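Glycoside hydrolase family 81 (Clostridium thermocellum, PDB 6FOP) probably hydrolyses beta-1,3-glucans such as laminarin as a glucanase of the cellulosome of this bacterium. Local coordinates at residues Tyr420-His425 against Ser494-Asn499. Numbering follows the deposited sequence.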
ATOM      1  N   TYR A 420      13.616  -2.693   0.059  1.00 13.69           N
ATOM      2  CA  TYR A 420      14.303  -1.613  -0.627  1.00 12.85           C
ATOM      3  C   TYR A 420      14.088  -0.258   0.046  1.00 13.38           C
ATOM      4  O   TYR A 420      14.897   0.635  -0.135  1.00 14.12           O
ATOM      5  CB  TYR A 420      13.919  -1.568  -2.091  1.00 13.49           C
ATOM      6  CG  TYR A 420      14.241  -2.818  -2.890  1.00 13.82           C
ATOM      7  CD1 TYR A 420      14.989  -3.853  -2.389  1.00 15.14           C
ATOM      8  CD2 TYR A 420      13.721  -2.964  -4.177  1.00 14.31           C
ATOM      9  CE1 TYR A 420      15.243  -4.994  -3.119  1.00 15.82           C
ATOM     10  CE2 TYR A 420      13.951  -4.091  -4.905  1.00 15.12           C
ATOM     11  CZ  TYR A 420      14.694  -5.122  -4.381  1.00 15.46           C
ATOM     12  OH  TYR A 420      14.939  -6.267  -5.075  1.00 18.72           O
ATOM     13  N   GLY A 421      13.029  -0.092   0.817  1.00 13.68           N
ATOM     14  CA  GLY A 421      12.811   1.150   1.541  1.00 13.16           C
ATOM     15  C   GLY A 421      14.000   1.519   2.428  1.00 13.38           C
ATOM     16  O   GLY A 421      14.354   2.687   2.529  1.00 13.25           O
ATOM     17  N   TYR A 422      14.603   0.509   3.064  1.00 12.54           N
ATOM     18  CA  TYR A 422      15.778   0.748   3.892  1.00 12.04           C
ATOM     19  C   TYR A 422      16.978   1.216   3.064  1.00 12.24           C
ATOM     20  O   TYR A 422      17.728   2.108   3.489  1.00 13.28           O
ATOM     21  CB  TYR A 422      16.147  -0.509   4.665  1.00 12.23           C
ATOM     22  CG  TYR A 422      15.180  -0.894   5.754  1.00 12.91           C
ATOM     23  CD1 TYR A 422      15.071  -0.151   6.924  1.00 13.30           C
ATOM     24  CD2 TYR A 422      14.381  -2.046   5.653  1.00 12.25           C
ATOM     25  CE1 TYR A 422      14.207  -0.527   7.934  1.00 13.46           C
ATOM     26  CE2 TYR A 422      13.508  -2.424   6.679  1.00 13.48           C
ATOM     27  CZ  TYR A 422      13.408  -1.653   7.818  1.00 12.68           C
ATOM     28  OH  TYR A 422      12.553  -1.998   8.838  1.00 13.54           O
ATOM     29  N   PHE A 423      17.187   0.606   1.896  1.00 12.63           N
ATOM     30  CA  PHE A 423      18.271   1.019   0.992  1.00 12.37           C
ATOM     31  C   PHE A 423      18.048   2.462   0.529  1.00 12.91           C
ATOM     32  O   PHE A 423      18.986   3.273   0.480  1.00 13.48           O
ATOM     33  CB  PHE A 423      18.362   0.103  -0.255  1.00 13.50           C
ATOM     34  CG  PHE A 423      18.971  -1.248  -0.012  1.00 13.96           C
ATOM     35  CD1 PHE A 423      18.316  -2.220   0.742  1.00 13.89           C
ATOM     36  CD2 PHE A 423      20.197  -1.576  -0.564  1.00 16.41           C
ATOM     37  CE1 PHE A 423      18.885  -3.464   0.966  1.00 15.26           C
ATOM     38  CE2 PHE A 423      20.771  -2.819  -0.359  1.00 16.71           C
ATOM     39  CZ  PHE A 423      20.124  -3.768   0.435  1.00 16.13           C
ATOM     40  N   LEU A 424      16.795   2.789   0.209  1.00 12.90           N
ATOM     41  CA  LEU A 424      16.445   4.119  -0.231  1.00 13.45           C
ATOM     42  C   LEU A 424      16.628   5.151   0.869  1.00 13.27           C
ATOM     43  O   LEU A 424      17.043   6.276   0.604  1.00 13.50           O
ATOM     44  CB  LEU A 424      15.007   4.139  -0.765  1.00 13.98           C
ATOM     45  CG  LEU A 424      14.775   3.306  -2.031  1.00 14.48           C
ATOM     46  CD1 LEU A 424      13.279   3.305  -2.345  1.00 15.57           C
ATOM     47  CD2 LEU A 424      15.604   3.804  -3.196  1.00 15.54           C
ATOM     48  N   HIS A 425      16.324   4.767   2.106  1.00 12.78           N
ATOM     49  CA  HIS A 425      16.520   5.669   3.235  1.00 12.60           C
ATOM     50  C   HIS A 425      18.020   6.049   3.356  1.00 11.99           C
ATOM     51  O   HIS A 425      18.373   7.226   3.447  1.00 13.15           O
ATOM     52  CB  HIS A 425      15.955   5.122   4.528  1.00 12.76           C
ATOM     53  CG  HIS A 425      15.973   6.118   5.637  1.00 12.83           C
ATOM     54  ND1 HIS A 425      15.774   5.762   6.945  1.00 12.63           N
ATOM     55  CD2 HIS A 425      16.138   7.468   5.637  1.00 13.52           C
ATOM     56  CE1 HIS A 425      15.828   6.845   7.704  1.00 14.06           C
ATOM     57  NE2 HIS A 425      16.069   7.886   6.942  1.00 13.41           N
ATOM     58  N   SER A 494       2.532  -1.996   7.803  1.00 11.79           N
ATOM     59  CA  SER A 494       2.314  -0.750   7.070  1.00 11.92           C
ATOM     60  C   SER A 494       3.466   0.246   7.275  1.00 11.99           C
ATOM     61  O   SER A 494       3.746   1.067   6.416  1.00 12.18           O
ATOM     62  CB  SER A 494       0.978  -0.087   7.436  1.00 12.22           C
ATOM     63  OG  SER A 494       0.956   0.336   8.789  1.00 12.62           O
ATOM     64  N   SER A 495       4.108   0.174   8.435  1.00 11.62           N
ATOM     65  CA  SER A 495       5.208   1.083   8.731  1.00 11.79           C
ATOM     66  C   SER A 495       6.427   0.806   7.866  1.00 11.21           C
ATOM     67  O   SER A 495       7.138   1.752   7.498  1.00 12.08           O
ATOM     68  CB  SER A 495       5.512   1.045  10.239  1.00 12.45           C
ATOM     69  OG  SER A 495       5.519  -0.291  10.751  1.00 13.13           O
ATOM     70  N   GLU A 496       6.705  -0.454   7.508  1.00 11.24           N
ATOM     71  CA  GLU A 496       7.781  -0.689   6.533  1.00 11.70           C
ATOM     72  C   GLU A 496       7.453  -0.212   5.104  1.00 11.82           C
ATOM     73  O   GLU A 496       8.353   0.165   4.357  1.00 13.28           O
ATOM     74  CB  GLU A 496       8.272  -2.139   6.518  1.00 11.96           C
ATOM     75  CG  GLU A 496       9.194  -2.442   7.681  1.00 12.72           C
ATOM     76  CD  GLU A 496       9.880  -3.780   7.626  1.00 13.71           C
ATOM     77  OE1 GLU A 496       9.354  -4.690   6.949  1.00 14.53           O
ATOM     78  OE2 GLU A 496      10.922  -3.932   8.313  1.00 13.95           O
ATOM     79  N   ALA A 497       6.173  -0.189   4.733  1.00 11.48           N
ATOM     80  CA  ALA A 497       5.769   0.417   3.460  1.00 11.49           C
ATOM     81  C   ALA A 497       6.028   1.933   3.541  1.00 11.99           C
ATOM     82  O   ALA A 497       6.653   2.537   2.662  1.00 12.01           O
ATOM     83  CB  ALA A 497       4.294   0.135   3.192  1.00 12.19           C
ATOM     84  N   ILE A 498       5.591   2.543   4.635  1.00 11.54           N
ATOM     85  CA  ILE A 498       5.751   3.986   4.831  1.00 12.21           C
ATOM     86  C   ILE A 498       7.219   4.408   4.915  1.00 11.94           C
ATOM     87  O   ILE A 498       7.572   5.498   4.453  1.00 12.08           O
ATOM     88  CB  ILE A 498       4.899   4.451   6.034  1.00 12.39           C
ATOM     89  CG1 ILE A 498       3.403   4.433   5.646  1.00 13.60           C
ATOM     90  CG2 ILE A 498       5.331   5.810   6.572  1.00 13.39           C
ATOM     91  CD1 ILE A 498       2.464   4.388   6.841  1.00 13.65           C
ATOM     92  N   ASN A 499       8.078   3.533   5.442  1.00 11.39           N
ATOM     93  CA  ASN A 499       9.514   3.801   5.435  1.00 12.11           C
ATOM     94  C   ASN A 499      10.022   3.993   4.014  1.00 11.98           C
ATOM     95  O   ASN A 499      10.850   4.888   3.748  1.00 12.19           O
ATOM     96  CB  ASN A 499      10.245   2.641   6.083  1.00 11.87           C
ATOM     97  CG  ASN A 499      11.742   2.862   6.202  1.00 12.33           C
ATOM     98  OD1 ASN A 499      12.199   3.899   6.704  1.00 13.67           O
ATOM     99  ND2 ASN A 499      12.509   1.876   5.773  1.00 12.27           N
TER
HETATM  100  O   HOH W   1      14.742   3.281   7.713  1.00 13.46           O
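Gly-421 and Asn-499 mark the nearest backbone approach, their CA atoms 5.7 Å apart, of segments 420-425 and 494-499 (within helices 416-433 and 494-511), whose axes approach to 8.9 Å with N-to-C directions 37° apart. Both helices belong to the C-terminal domain of family 81, consistent with the (alpha/alpha)6 barrel of six-hairpin glycosidases, and the contact illustrates how buried helices can meet through polar side chains. With no side chain on Gly-421, the amide of Asn-499 lies directly against the backbone, ND2 standing 3.7 Å from Gly-421 C. A chi1 of -176° sets CG of Asn-499 anti to its backbone N, and the turn about the next bond places ND2 over one face of the Tyr-422 ring, displaced toward the rim and 3.5 Å from CD1.

The same ring works at its far end through the hydroxyl. Tyr-422 OH donates a short hydrogen bond, 2.6 Å long, to OE2 of Glu-496, which reaches it on an extended chain. The hydroxyl approaches from the anti side of the carboxylate, 23° out of its plane. Tyr-340 OH also bonds OE2, so two tyrosines grip one oxygen, and a 2-methyl-2,4-pentanediol molecule, probably from the crystallisation liquor, lies about 4 Å from the Glu-496 side chain.

On the neighbouring turn, His-425 is held through NE2 by Gln-429, while Gln-502 NE2 bonds OD1 of Asn-499. A water links the helices here: it donates to Asn-499 OD1 at 2.8 Å and lies in the imidazole plane, hydrogen-bonded 2.8 Å from His-425 ND1.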